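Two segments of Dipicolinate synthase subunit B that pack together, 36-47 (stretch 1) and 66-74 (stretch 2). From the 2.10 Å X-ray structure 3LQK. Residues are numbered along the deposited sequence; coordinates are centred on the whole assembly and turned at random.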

# COMPACT_ATOMS: atom_id res chain seq x y z
N ALA A 36 -21.44 -28.41 -14.59
CA ALA A 36 -21.61 -27.34 -13.63
C ALA A 36 -22.96 -26.69 -13.91
O ALA A 36 -23.41 -26.63 -15.06
CB ALA A 36 -20.49 -26.30 -13.76
N LYS A 37 -23.59 -26.21 -12.85
CA LYS A 37 -24.66 -25.25 -12.95
C LYS A 37 -24.05 -23.83 -12.94
O LYS A 37 -23.44 -23.43 -11.96
CB LYS A 37 -25.58 -25.41 -11.75
CG LYS A 37 -26.79 -24.46 -11.84
CD LYS A 37 -27.67 -24.39 -10.52
CE LYS A 37 -28.77 -25.46 -10.42
NZ LYS A 37 -29.62 -25.15 -9.21
N VAL A 38 -24.18 -23.13 -14.07
CA VAL A 38 -23.50 -21.88 -14.27
C VAL A 38 -24.48 -20.73 -14.23
O VAL A 38 -25.41 -20.64 -15.07
CB VAL A 38 -22.72 -21.84 -15.57
CG1 VAL A 38 -21.89 -20.57 -15.65
CG2 VAL A 38 -21.80 -23.16 -15.68
N THR A 39 -24.23 -19.83 -13.28
CA THR A 39 -24.96 -18.58 -13.19
C THR A 39 -24.17 -17.42 -13.74
O THR A 39 -23.11 -17.08 -13.18
CB THR A 39 -25.32 -18.30 -11.75
OG1 THR A 39 -26.17 -19.35 -11.29
CG2 THR A 39 -26.07 -16.91 -11.62
N PRO A 40 -24.67 -16.77 -14.81
CA PRO A 40 -23.97 -15.59 -15.33
C PRO A 40 -24.24 -14.33 -14.50
O PRO A 40 -25.38 -14.10 -14.03
CB PRO A 40 -24.53 -15.44 -16.76
CG PRO A 40 -25.46 -16.63 -16.95
CD PRO A 40 -25.87 -17.06 -15.60
N PHE A 41 -23.18 -13.56 -14.30
CA PHE A 41 -23.23 -12.25 -13.65
C PHE A 41 -22.69 -11.18 -14.62
O PHE A 41 -21.68 -11.41 -15.28
CB PHE A 41 -22.34 -12.22 -12.42
CG PHE A 41 -22.85 -12.99 -11.24
CD1 PHE A 41 -23.19 -12.35 -10.09
CD2 PHE A 41 -22.85 -14.37 -11.26
CE1 PHE A 41 -23.62 -13.05 -8.97
CE2 PHE A 41 -23.33 -15.09 -10.17
CZ PHE A 41 -23.71 -14.42 -9.02
N VAL A 42 -23.35 -10.03 -14.70
CA VAL A 42 -22.94 -8.97 -15.62
C VAL A 42 -22.97 -7.62 -14.91
O VAL A 42 -23.44 -7.52 -13.79
CB VAL A 42 -23.79 -8.92 -16.90
CG1 VAL A 42 -23.54 -10.17 -17.81
CG2 VAL A 42 -25.27 -8.69 -16.58
N THR A 43 -22.41 -6.59 -15.52
CA THR A 43 -22.03 -5.41 -14.74
C THR A 43 -23.15 -4.39 -14.79
O THR A 43 -23.19 -3.47 -13.97
CB THR A 43 -20.73 -4.75 -15.20
OG1 THR A 43 -20.82 -4.49 -16.61
CG2 THR A 43 -19.49 -5.64 -14.90
N HIS A 44 -24.06 -4.55 -15.74
CA HIS A 44 -25.20 -3.64 -15.80
C HIS A 44 -26.43 -4.41 -16.16
O HIS A 44 -26.34 -5.53 -16.67
CB HIS A 44 -24.97 -2.60 -16.88
CG HIS A 44 -23.84 -1.68 -16.56
ND1 HIS A 44 -23.97 -0.65 -15.65
CD2 HIS A 44 -22.56 -1.64 -17.02
CE1 HIS A 44 -22.81 -0.02 -15.56
NE2 HIS A 44 -21.94 -0.59 -16.38
N THR A 45 -27.58 -3.74 -15.94
CA THR A 45 -28.89 -4.25 -16.27
C THR A 45 -28.91 -4.60 -17.73
O THR A 45 -28.41 -3.87 -18.55
CB THR A 45 -30.02 -3.22 -16.00
OG1 THR A 45 -30.06 -2.94 -14.59
CG2 THR A 45 -31.36 -3.77 -16.42
N VAL A 46 -29.53 -5.73 -18.03
CA VAL A 46 -29.54 -6.31 -19.36
C VAL A 46 -30.70 -5.70 -20.21
O VAL A 46 -30.68 -5.80 -21.44
CB VAL A 46 -29.54 -7.88 -19.24
CG1 VAL A 46 -30.35 -8.57 -20.31
CG2 VAL A 46 -28.09 -8.37 -19.20
N GLN A 47 -31.63 -5.01 -19.57
CA GLN A 47 -32.74 -4.33 -20.25
C GLN A 47 -33.17 -3.09 -19.54
O GLN A 47 -33.24 -3.07 -18.34
CB GLN A 47 -33.97 -5.23 -20.27
CG GLN A 47 -34.07 -6.20 -21.44
CD GLN A 47 -35.33 -6.99 -21.34
OE1 GLN A 47 -36.28 -6.54 -20.73
NE2 GLN A 47 -35.35 -8.19 -21.91
N ILE A 66 -26.42 -21.03 -23.68
CA ILE A 66 -25.50 -21.85 -22.90
C ILE A 66 -26.13 -22.32 -21.58
O ILE A 66 -25.98 -23.48 -21.19
CB ILE A 66 -24.15 -21.10 -22.67
CG1 ILE A 66 -23.41 -20.97 -24.02
CG2 ILE A 66 -23.29 -21.84 -21.67
CD1 ILE A 66 -22.31 -19.88 -24.07
N THR A 67 -26.82 -21.41 -20.88
CA THR A 67 -27.36 -21.70 -19.56
C THR A 67 -28.73 -21.01 -19.35
O THR A 67 -28.98 -19.91 -19.83
CB THR A 67 -26.36 -21.27 -18.45
OG1 THR A 67 -26.97 -21.49 -17.19
CG2 THR A 67 -25.94 -19.79 -18.58
N GLU A 68 -29.60 -21.71 -18.66
CA GLU A 68 -30.95 -21.22 -18.34
C GLU A 68 -30.97 -20.52 -16.97
O GLU A 68 -32.00 -19.96 -16.57
CB GLU A 68 -31.94 -22.40 -18.36
N GLU A 69 -29.86 -20.52 -16.24
CA GLU A 69 -29.86 -19.74 -14.98
C GLU A 69 -30.07 -18.25 -15.29
O GLU A 69 -29.42 -17.71 -16.18
CB GLU A 69 -28.54 -19.98 -14.22
CG GLU A 69 -28.36 -21.42 -13.75
CD GLU A 69 -29.45 -21.86 -12.77
OE1 GLU A 69 -29.88 -21.03 -11.90
OE2 GLU A 69 -29.85 -23.04 -12.86
N PRO A 70 -31.01 -17.59 -14.59
CA PRO A 70 -31.18 -16.14 -14.76
C PRO A 70 -29.86 -15.35 -14.59
O PRO A 70 -29.07 -15.60 -13.63
CB PRO A 70 -32.17 -15.77 -13.66
CG PRO A 70 -32.94 -16.99 -13.43
CD PRO A 70 -31.96 -18.12 -13.60
N ILE A 71 -29.63 -14.43 -15.53
CA ILE A 71 -28.49 -13.55 -15.54
C ILE A 71 -28.58 -12.59 -14.35
O ILE A 71 -29.60 -11.94 -14.14
CB ILE A 71 -28.47 -12.77 -16.86
CG1 ILE A 71 -28.26 -13.78 -18.00
CG2 ILE A 71 -27.37 -11.64 -16.84
CD1 ILE A 71 -28.21 -13.21 -19.38
N VAL A 72 -27.56 -12.55 -13.52
CA VAL A 72 -27.56 -11.68 -12.37
C VAL A 72 -26.98 -10.34 -12.82
O VAL A 72 -25.76 -10.21 -13.05
CB VAL A 72 -26.76 -12.26 -11.21
CG1 VAL A 72 -26.77 -11.31 -10.06
CG2 VAL A 72 -27.29 -13.63 -10.79
N ASP A 73 -27.85 -9.35 -12.95
CA ASP A 73 -27.50 -8.07 -13.48
C ASP A 73 -27.83 -6.89 -12.57
O ASP A 73 -27.88 -5.78 -13.03
CB ASP A 73 -28.18 -7.87 -14.82
CG ASP A 73 -29.71 -7.83 -14.73
OD1 ASP A 73 -30.29 -8.16 -13.68
OD2 ASP A 73 -30.31 -7.47 -15.78
N SER A 74 -27.98 -7.14 -11.26
CA SER A 74 -28.30 -6.09 -10.29
C SER A 74 -27.75 -6.51 -8.94
O SER A 74 -27.53 -7.72 -8.70
CB SER A 74 -29.83 -5.94 -10.16
OG SER A 74 -30.39 -7.09 -9.53
O HOH W 1 -26.10 -24.15 -16.04
O HOH W 2 -28.81 -18.93 -10.60

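After Ala-36, stretch 1 runs as a strand, and stretch 2, which has no regular secondary structure, runs alongside it. At the first strand residue, exposed Lys-37 lays its aliphatic part against Glu-69 (CD to OE2, 3.5 Å); the opposite charges remain 4.2 Å apart, NZ to OE2, too far for a salt bridge. Next, Val-38 O accepts a hydrogen bond from Thr-67 OG1 (2.8 Å), and a water links Val-38 N to the same hydroxyl. A second water joins Thr-39 OG1 to Glu-69 OE1, while Thr-39 CG2 packs on Val-72 CG2 at 3.6 Å. The Pro-40 ring meets Thr-67 CG2 through CG at 3.6 Å, apolar carbon against apolar carbon.

The backbones pair most closely around Phe-41 and Val-72, which form a single beta bridge. Val-72 N donates to Pro-40 O (2.7 Å, nearly linear), and Val-42 N donates to Val-72 O (2.9 Å), so both the backbone N and O of Val-72 are bonded to stretch 1. Its side chain points toward stretch 1 and places CB over one face of the Phe-41 ring, 3.9 Å from the centroid, a CH-pi contact. Val-42 CG2 meets Ile-71 CG2, also at 3.6 Å, in another apolar packing contact.

Beyond the strand, the chain turns back to Asp-73, whose OD2 accepts a hydrogen bond from Val-46 N (2.9 Å), fastening the loop to stretch 2.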